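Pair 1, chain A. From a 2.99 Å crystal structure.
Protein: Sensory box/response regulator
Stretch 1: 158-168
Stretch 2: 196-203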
# COMPACT_ATOMS: atom_id res chain seq x y z
N LEU A 158 -0.45 6.73 7.51
CA LEU A 158 -1.31 7.13 8.63
C LEU A 158 -1.84 6.00 9.50
O LEU A 158 -2.59 6.26 10.44
CB LEU A 158 -2.49 7.94 8.09
CG LEU A 158 -2.16 9.06 7.10
CD1 LEU A 158 -3.42 9.83 6.80
CD2 LEU A 158 -1.07 10.00 7.60
N LEU A 159 -1.47 4.75 9.22
CA LEU A 159 -1.94 3.61 10.03
C LEU A 159 -1.58 3.79 11.50
O LEU A 159 -2.40 3.50 12.38
CB LEU A 159 -1.34 2.29 9.55
CG LEU A 159 -2.03 1.54 8.40
CD1 LEU A 159 -1.33 0.21 8.20
CD2 LEU A 159 -3.52 1.32 8.65
N LYS A 160 -0.36 4.24 11.75
CA LYS A 160 0.11 4.53 13.11
C LYS A 160 -0.75 5.60 13.81
O LYS A 160 -1.07 5.47 14.99
CB LYS A 160 1.58 4.97 13.08
CG LYS A 160 1.84 6.27 12.33
CD LYS A 160 3.31 6.66 12.35
CE LYS A 160 3.48 8.11 11.95
NZ LYS A 160 4.90 8.53 11.86
N SER A 161 -1.11 6.65 13.08
CA SER A 161 -1.88 7.77 13.63
C SER A 161 -3.38 7.49 13.66
O SER A 161 -4.12 8.13 14.41
CB SER A 161 -1.60 9.05 12.84
OG SER A 161 -1.82 8.86 11.46
N LEU A 162 -3.82 6.55 12.82
CA LEU A 162 -5.22 6.13 12.77
C LEU A 162 -5.56 5.07 13.79
O LEU A 162 -4.89 4.04 13.87
CB LEU A 162 -5.59 5.60 11.39
CG LEU A 162 -5.89 6.68 10.36
CD1 LEU A 162 -6.20 6.01 9.03
CD2 LEU A 162 -7.06 7.56 10.79
N PRO A 163 -6.63 5.30 14.58
CA PRO A 163 -7.15 4.37 15.58
C PRO A 163 -8.13 3.31 15.08
O PRO A 163 -9.00 2.88 15.84
CB PRO A 163 -7.89 5.29 16.56
CG PRO A 163 -7.34 6.64 16.32
CD PRO A 163 -7.10 6.67 14.85
N VAL A 164 -8.02 2.89 13.82
CA VAL A 164 -8.83 1.79 13.33
C VAL A 164 -8.53 0.52 14.13
O VAL A 164 -7.43 0.35 14.64
CB VAL A 164 -8.62 1.53 11.83
CG1 VAL A 164 -9.09 2.74 11.03
CG2 VAL A 164 -7.17 1.19 11.52
N ASP A 165 -9.53 -0.35 14.24
CA ASP A 165 -9.45 -1.55 15.08
C ASP A 165 -9.07 -2.80 14.32
O ASP A 165 -8.22 -3.57 14.77
CB ASP A 165 -10.79 -1.78 15.77
CG ASP A 165 -11.14 -0.69 16.73
OD1 ASP A 165 -10.37 -0.48 17.70
OD2 ASP A 165 -12.17 -0.02 16.52
N THR A 166 -9.72 -3.02 13.19
CA THR A 166 -9.52 -4.23 12.42
C THR A 166 -8.81 -3.89 11.11
O THR A 166 -8.86 -2.76 10.64
CB THR A 166 -10.87 -4.93 12.14
OG1 THR A 166 -11.56 -5.13 13.37
CG2 THR A 166 -10.68 -6.28 11.45
N LEU A 167 -8.12 -4.88 10.56
CA LEU A 167 -7.49 -4.76 9.26
C LEU A 167 -7.77 -6.02 8.44
O LEU A 167 -7.56 -7.14 8.92
CB LEU A 167 -5.98 -4.55 9.44
CG LEU A 167 -5.15 -4.19 8.21
CD1 LEU A 167 -5.68 -2.95 7.52
CD2 LEU A 167 -3.70 -3.99 8.61
N LYS A 168 -8.26 -5.84 7.22
CA LYS A 168 -8.66 -6.97 6.37
C LYS A 168 -7.66 -7.26 5.26
O LYS A 168 -7.19 -6.34 4.58
CB LYS A 168 -10.03 -6.71 5.75
CG LYS A 168 -11.17 -6.67 6.75
CD LYS A 168 -12.50 -6.98 6.09
CE LYS A 168 -13.59 -7.26 7.12
NZ LYS A 168 -14.74 -7.97 6.51
N ALA A 196 1.67 -4.97 15.27
CA ALA A 196 2.35 -3.80 15.84
C ALA A 196 1.37 -2.78 16.42
O ALA A 196 1.59 -2.26 17.52
CB ALA A 196 3.22 -3.15 14.78
N PHE A 197 0.30 -2.50 15.68
CA PHE A 197 -0.70 -1.48 16.05
C PHE A 197 -1.92 -2.06 16.76
O PHE A 197 -2.91 -1.34 16.98
CB PHE A 197 -1.15 -0.71 14.82
CG PHE A 197 -0.01 -0.12 14.04
CD1 PHE A 197 0.76 0.90 14.58
CD2 PHE A 197 0.29 -0.60 12.77
CE1 PHE A 197 1.81 1.44 13.86
CE2 PHE A 197 1.35 -0.06 12.05
CZ PHE A 197 2.11 0.96 12.60
N GLY A 198 -1.86 -3.33 17.12
CA GLY A 198 -2.93 -3.99 17.87
C GLY A 198 -4.22 -4.14 17.09
O GLY A 198 -5.31 -4.14 17.66
N LEU A 199 -4.09 -4.29 15.77
CA LEU A 199 -5.25 -4.43 14.90
C LEU A 199 -5.69 -5.89 14.79
O LEU A 199 -4.86 -6.80 14.73
CB LEU A 199 -4.94 -3.90 13.50
CG LEU A 199 -4.42 -2.46 13.40
CD1 LEU A 199 -4.07 -2.12 11.97
CD2 LEU A 199 -5.45 -1.49 13.93
N GLN A 200 -7.01 -6.08 14.75
CA GLN A 200 -7.59 -7.40 14.53
C GLN A 200 -7.37 -7.80 13.07
O GLN A 200 -7.51 -6.98 12.16
CB GLN A 200 -9.08 -7.36 14.84
CG GLN A 200 -9.75 -8.71 14.95
CD GLN A 200 -11.22 -8.60 15.31
OE1 GLN A 200 -12.02 -8.08 14.53
NE2 GLN A 200 -11.59 -9.07 16.51
N LEU A 201 -7.01 -9.06 12.85
CA LEU A 201 -6.74 -9.56 11.51
C LEU A 201 -7.88 -10.43 11.00
O LEU A 201 -8.19 -11.46 11.59
CB LEU A 201 -5.45 -10.37 11.49
CG LEU A 201 -4.18 -9.54 11.27
CD1 LEU A 201 -2.95 -10.30 11.75
CD2 LEU A 201 -4.04 -9.14 9.81
N VAL A 202 -8.48 -10.01 9.88
CA VAL A 202 -9.52 -10.77 9.21
C VAL A 202 -9.11 -10.97 7.76
O VAL A 202 -8.71 -10.02 7.10
CB VAL A 202 -10.88 -10.04 9.23
CG1 VAL A 202 -11.96 -10.89 8.58
CG2 VAL A 202 -11.28 -9.69 10.66
N ALA A 203 -9.21 -12.20 7.28
CA ALA A 203 -8.92 -12.50 5.89
C ALA A 203 -10.22 -12.63 5.11
O ALA A 203 -11.18 -13.22 5.59
CB ALA A 203 -8.11 -13.78 5.78

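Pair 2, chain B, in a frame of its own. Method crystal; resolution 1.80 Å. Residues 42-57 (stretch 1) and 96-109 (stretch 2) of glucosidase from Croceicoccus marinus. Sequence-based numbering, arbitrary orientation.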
# COMPACT_ATOMS: atom_id res chain seq x y z
N ILE B 42 -6.50 -0.10 -16.57
CA ILE B 42 -5.07 -0.20 -16.27
C ILE B 42 -4.73 -1.48 -15.52
O ILE B 42 -3.68 -1.58 -14.90
CB ILE B 42 -4.57 1.04 -15.49
CG1 ILE B 42 -5.35 1.14 -14.17
CG2 ILE B 42 -4.71 2.31 -16.38
CD1 ILE B 42 -5.05 2.34 -13.30
N LEU B 43 -5.63 -2.47 -15.54
CA LEU B 43 -5.41 -3.71 -14.80
C LEU B 43 -4.11 -4.40 -15.23
O LEU B 43 -3.42 -5.01 -14.40
CB LEU B 43 -6.60 -4.65 -15.00
CG LEU B 43 -6.55 -5.98 -14.26
CD1 LEU B 43 -6.56 -5.73 -12.73
CD2 LEU B 43 -7.74 -6.88 -14.68
N ASP B 44 -3.77 -4.33 -16.52
CA ASP B 44 -2.53 -4.95 -16.97
C ASP B 44 -1.31 -4.31 -16.33
O ASP B 44 -0.29 -4.98 -16.17
CB ASP B 44 -2.41 -4.88 -18.50
CG ASP B 44 -1.25 -5.71 -19.02
OD1 ASP B 44 -1.30 -6.95 -18.90
OD2 ASP B 44 -0.28 -5.11 -19.54
N VAL B 45 -1.38 -3.02 -15.98
CA VAL B 45 -0.26 -2.38 -15.29
C VAL B 45 -0.13 -2.94 -13.87
O VAL B 45 0.98 -3.18 -13.39
CB VAL B 45 -0.42 -0.84 -15.27
CG1 VAL B 45 0.80 -0.17 -14.59
CG2 VAL B 45 -0.60 -0.28 -16.68
N TRP B 46 -1.26 -3.15 -13.19
CA TRP B 46 -1.20 -3.78 -11.87
C TRP B 46 -0.60 -5.18 -11.96
O TRP B 46 0.20 -5.60 -11.11
CB TRP B 46 -2.60 -3.84 -11.25
CG TRP B 46 -3.14 -2.55 -10.72
CD1 TRP B 46 -2.75 -1.29 -11.04
CD2 TRP B 46 -4.20 -2.41 -9.75
NE1 TRP B 46 -3.49 -0.36 -10.34
CE2 TRP B 46 -4.38 -1.03 -9.54
CE3 TRP B 46 -5.01 -3.32 -9.06
CZ2 TRP B 46 -5.34 -0.53 -8.65
CZ3 TRP B 46 -5.97 -2.82 -8.18
CH2 TRP B 46 -6.12 -1.44 -7.99
N ARG B 47 -0.97 -5.93 -13.00
CA ARG B 47 -0.40 -7.26 -13.22
C ARG B 47 1.11 -7.17 -13.44
O ARG B 47 1.88 -7.90 -12.81
CB ARG B 47 -1.06 -7.93 -14.43
CG ARG B 47 -0.56 -9.34 -14.69
CD ARG B 47 -0.73 -9.74 -16.15
NE ARG B 47 -0.17 -8.73 -17.05
CZ ARG B 47 1.12 -8.55 -17.27
NH1 ARG B 47 2.03 -9.32 -16.68
NH2 ARG B 47 1.51 -7.59 -18.11
N ASN B 48 1.55 -6.27 -14.33
CA ASN B 48 2.98 -6.11 -14.59
C ASN B 48 3.73 -5.63 -13.35
O ASN B 48 4.91 -5.98 -13.16
CB ASN B 48 3.19 -5.15 -15.75
CG ASN B 48 4.55 -5.30 -16.36
OD1 ASN B 48 4.94 -6.41 -16.74
ND2 ASN B 48 5.29 -4.20 -16.44
N ALA B 49 3.08 -4.84 -12.50
CA ALA B 49 3.69 -4.42 -11.25
C ALA B 49 3.67 -5.52 -10.19
O ALA B 49 4.22 -5.30 -9.10
CB ALA B 49 2.97 -3.18 -10.71
N GLN B 50 3.03 -6.65 -10.46
CA GLN B 50 2.89 -7.74 -9.48
C GLN B 50 2.27 -7.25 -8.17
O GLN B 50 2.75 -7.58 -7.08
CB GLN B 50 4.23 -8.43 -9.25
CG GLN B 50 4.93 -8.80 -10.56
CD GLN B 50 5.56 -10.17 -10.54
OE1 GLN B 50 5.03 -11.11 -9.94
NE2 GLN B 50 6.69 -10.31 -11.22
N VAL B 51 1.22 -6.44 -8.27
CA VAL B 51 0.41 -6.10 -7.10
C VAL B 51 -0.04 -7.38 -6.42
O VAL B 51 -0.53 -8.30 -7.08
CB VAL B 51 -0.80 -5.23 -7.52
CG1 VAL B 51 -1.86 -5.16 -6.39
CG2 VAL B 51 -0.34 -3.82 -7.93
N THR B 52 0.14 -7.46 -5.09
CA THR B 52 -0.22 -8.65 -4.33
C THR B 52 -1.39 -8.46 -3.37
O THR B 52 -1.89 -9.44 -2.82
CB THR B 52 0.99 -9.16 -3.52
OG1 THR B 52 1.57 -8.07 -2.79
CG2 THR B 52 2.03 -9.79 -4.43
N LEU B 53 -1.84 -7.22 -3.16
CA LEU B 53 -2.90 -6.95 -2.19
C LEU B 53 -3.60 -5.68 -2.64
O LEU B 53 -2.93 -4.73 -3.05
CB LEU B 53 -2.35 -6.79 -0.77
CG LEU B 53 -3.36 -6.63 0.38
CD1 LEU B 53 -4.35 -7.80 0.42
CD2 LEU B 53 -2.63 -6.50 1.71
N VAL B 54 -4.93 -5.69 -2.62
CA VAL B 54 -5.71 -4.53 -3.05
C VAL B 54 -6.71 -4.17 -1.96
O VAL B 54 -7.55 -5.00 -1.59
CB VAL B 54 -6.42 -4.77 -4.38
CG1 VAL B 54 -7.27 -3.56 -4.74
CG2 VAL B 54 -5.40 -5.07 -5.49
N ARG B 55 -6.64 -2.93 -1.48
CA ARG B 55 -7.64 -2.39 -0.57
C ARG B 55 -8.85 -1.92 -1.38
O ARG B 55 -8.69 -1.26 -2.41
CB ARG B 55 -7.06 -1.22 0.23
CG ARG B 55 -7.95 -0.66 1.33
CD ARG B 55 -7.14 0.27 2.27
NE ARG B 55 -7.88 0.61 3.48
CZ ARG B 55 -8.57 1.74 3.65
NH1 ARG B 55 -8.61 2.67 2.69
NH2 ARG B 55 -9.24 1.95 4.79
N SER B 56 -10.06 -2.26 -0.91
CA SER B 56 -11.26 -2.05 -1.70
C SER B 56 -11.91 -0.70 -1.46
O SER B 56 -12.91 -0.38 -2.12
CB SER B 56 -12.28 -3.15 -1.39
OG SER B 56 -12.77 -3.03 -0.05
N TYR B 57 -11.38 0.10 -0.54
CA TYR B 57 -12.09 1.29 -0.06
C TYR B 57 -12.41 2.27 -1.19
O TYR B 57 -13.49 2.87 -1.21
CB TYR B 57 -11.26 1.97 1.03
CG TYR B 57 -11.90 3.21 1.61
CD1 TYR B 57 -12.90 3.11 2.57
CD2 TYR B 57 -11.48 4.48 1.22
CE1 TYR B 57 -13.50 4.25 3.10
CE2 TYR B 57 -12.06 5.63 1.76
CZ TYR B 57 -13.07 5.50 2.70
OH TYR B 57 -13.66 6.63 3.22
N GLY B 96 -13.24 -9.92 -9.09
CA GLY B 96 -12.77 -10.82 -10.13
C GLY B 96 -11.55 -10.29 -10.85
O GLY B 96 -10.62 -11.05 -11.15
N GLN B 97 -11.50 -8.98 -11.10
CA GLN B 97 -10.32 -8.39 -11.72
C GLN B 97 -9.10 -8.59 -10.84
O GLN B 97 -8.02 -8.97 -11.32
CB GLN B 97 -10.52 -6.90 -11.98
CG GLN B 97 -11.51 -6.58 -13.10
CD GLN B 97 -11.90 -5.12 -13.12
OE1 GLN B 97 -11.37 -4.31 -12.35
NE2 GLN B 97 -12.85 -4.76 -14.00
N THR B 98 -9.25 -8.35 -9.54
CA THR B 98 -8.12 -8.44 -8.63
C THR B 98 -7.63 -9.88 -8.54
O THR B 98 -6.42 -10.13 -8.57
CB THR B 98 -8.52 -7.90 -7.26
OG1 THR B 98 -8.96 -6.54 -7.38
CG2 THR B 98 -7.33 -7.97 -6.30
N ARG B 99 -8.55 -10.84 -8.44
CA ARG B 99 -8.13 -12.23 -8.35
C ARG B 99 -7.49 -12.71 -9.65
O ARG B 99 -6.61 -13.58 -9.62
CB ARG B 99 -9.31 -13.13 -7.97
CG ARG B 99 -9.95 -12.82 -6.61
CD ARG B 99 -8.98 -13.05 -5.43
NE ARG B 99 -8.61 -14.46 -5.29
CZ ARG B 99 -7.49 -14.89 -4.73
NH1 ARG B 99 -6.60 -14.03 -4.25
NH2 ARG B 99 -7.25 -16.19 -4.64
N SER B 100 -7.88 -12.14 -10.80
CA SER B 100 -7.34 -12.60 -12.07
C SER B 100 -5.86 -12.26 -12.24
O SER B 100 -5.19 -12.89 -13.06
CB SER B 100 -8.15 -12.02 -13.24
OG SER B 100 -7.78 -10.69 -13.50
N ILE B 101 -5.34 -11.28 -11.50
CA ILE B 101 -3.91 -10.98 -11.51
C ILE B 101 -3.20 -11.58 -10.30
O ILE B 101 -2.03 -11.28 -10.07
CB ILE B 101 -3.66 -9.47 -11.61
CG1 ILE B 101 -4.12 -8.74 -10.33
CG2 ILE B 101 -4.31 -8.88 -12.87
CD1 ILE B 101 -3.53 -7.37 -10.17
N GLY B 102 -3.88 -12.42 -9.53
CA GLY B 102 -3.24 -13.15 -8.45
C GLY B 102 -3.10 -12.37 -7.16
O GLY B 102 -2.36 -12.79 -6.27
N ALA B 103 -3.83 -11.27 -7.02
CA ALA B 103 -3.73 -10.47 -5.81
C ALA B 103 -4.80 -10.85 -4.78
O ALA B 103 -5.91 -11.27 -5.13
CB ALA B 103 -3.83 -8.99 -6.15
N ASN B 104 -4.44 -10.71 -3.51
CA ASN B 104 -5.41 -10.84 -2.44
C ASN B 104 -6.15 -9.52 -2.23
O ASN B 104 -5.81 -8.49 -2.79
CB ASN B 104 -4.72 -11.29 -1.15
CG ASN B 104 -4.42 -12.77 -1.15
OD1 ASN B 104 -5.20 -13.57 -0.66
ND2 ASN B 104 -3.28 -13.13 -1.70
N ILE B 105 -7.18 -9.56 -1.39
CA ILE B 105 -8.05 -8.40 -1.21
C ILE B 105 -8.12 -8.04 0.27
O ILE B 105 -8.23 -8.93 1.13
CB ILE B 105 -9.45 -8.66 -1.80
CG1 ILE B 105 -9.33 -8.82 -3.32
CG2 ILE B 105 -10.39 -7.49 -1.50
CD1 ILE B 105 -10.56 -9.39 -4.00
N LEU B 106 -8.00 -6.75 0.56
CA LEU B 106 -8.27 -6.16 1.87
C LEU B 106 -9.59 -5.43 1.71
O LEU B 106 -9.65 -4.37 1.06
CB LEU B 106 -7.14 -5.23 2.29
CG LEU B 106 -7.38 -4.37 3.53
CD1 LEU B 106 -7.44 -5.28 4.73
CD2 LEU B 106 -6.26 -3.34 3.68
N PHE B 107 -10.67 -6.02 2.22
CA PHE B 107 -12.00 -5.49 1.99
C PHE B 107 -12.36 -4.56 3.14
O PHE B 107 -12.53 -5.01 4.28
CB PHE B 107 -13.02 -6.62 1.85
CG PHE B 107 -14.31 -6.19 1.23
CD1 PHE B 107 -15.20 -5.38 1.93
CD2 PHE B 107 -14.61 -6.55 -0.08
CE1 PHE B 107 -16.37 -4.96 1.35
CE2 PHE B 107 -15.79 -6.13 -0.66
CZ PHE B 107 -16.67 -5.33 0.06
N THR B 108 -12.50 -3.27 2.84
CA THR B 108 -12.80 -2.28 3.86
C THR B 108 -14.32 -2.18 4.01
O THR B 108 -15.02 -1.84 3.05
CB THR B 108 -12.20 -0.92 3.53
OG1 THR B 108 -10.77 -1.05 3.35
CG2 THR B 108 -12.45 0.07 4.67
N ILE B 109 -14.79 -2.45 5.22
CA ILE B 109 -16.20 -2.28 5.60
C ILE B 109 -16.38 -0.84 6.08
O ILE B 109 -15.91 -0.48 7.16
CB ILE B 109 -16.58 -3.28 6.70
CG1 ILE B 109 -16.34 -4.72 6.22
CG2 ILE B 109 -18.04 -3.06 7.16
CD1 ILE B 109 -16.39 -5.77 7.30
O HOH W 1 -0.33 -9.31 -9.57
O HOH W 2 -1.03 -11.71 -1.48
O HOH W 3 -15.01 -1.59 0.37

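Pairs 1 and 2 share one backbone arrangement: in each, a helix-to-strand connection in both stretches brings two short parallel strands side by side. Fourteen central residues superpose with an RMSD of 0.7 Å, and the strands diverge by 26° in pair 1 and 19° in pair 2. The bridges match one for one: A:Thr166 with A:Gln200 corresponds to B:Leu53 with B:Asn104, A:Leu167 with A:Leu201 to B:Val54 with B:Ile105, and A:Lys168 with A:Val202 to B:Arg55 with B:Leu106.

The same ladder holds both. The amide A:Gln200 N donates to A:Asp165 O (2.8 Å), A:Leu167 N to A:Gln200 O (2.7 Å) and A:Val202 N to A:Leu167 O (3.2 Å). In pair 2, B:Asn104 N donates to B:Thr52 O (2.9 Å), B:Val54 N to B:Asn104 O (2.9 Å) and B:Leu106 N to B:Val54 O (2.8 Å). Thus the central residue, A:Leu167 or B:Val54, uses both its NH and its CO across the strands, as parallel pairing requires.

Ahead of the second strand, A:Gly198 and B:Gly102 coincide; both have positive phi, a conformation that favours glycine. The preceding residue turns its CA-to-CB bond toward the first stretch in both pairs. A:Phe197 fills this place with a flat ring: A:Lys160 N lies over one face, and A:Lys160 CB is 3.6 Å from A:Phe197 CE1. B:Ile101 fills it with a branched chain, B:Ile101 CD1 lying 3.8 Å from B:Trp46 CB at the indole edge and B:Ile101 CG2 3.9 Å from B:Leu43 CD1. The large aromatic group therefore comes from the second stretch in pair 1 and from the first in pair 2, where B:Trp46 matches A:Leu159.

After the glycine, A:Leu199 reaches A:Leu167 (A:Leu199 CD1 to A:Leu167 CD2, 3.9 Å), whereas its smaller counterpart B:Ala103 approaches B:Val54 less closely (B:Ala103 CB to B:Val54 CG2, 4.3 Å). B:Val54 CG2 also meets B:Thr98 CG2 at 3.6 Å.

On the face bearing A:Thr166 and A:Gln200, A:Thr166 OG1 donates a hydrogen bond to A:Gln200 OE1 (3.2 Å), while A:Thr166 CG2 packs 3.6 Å from A:Val202 CG2. Its match B:Leu53 makes only apolar side-chain contact here, with B:Leu53 CD1 3.8 Å from B:Asn104 CB and 4.2 Å from B:Leu106 CB. B:Asn104 ND2 instead donates to water 2 (2.7 Å to its O), which in turn donates to B:Thr52 O (2.8 Å from the same water O), bridging the stretches.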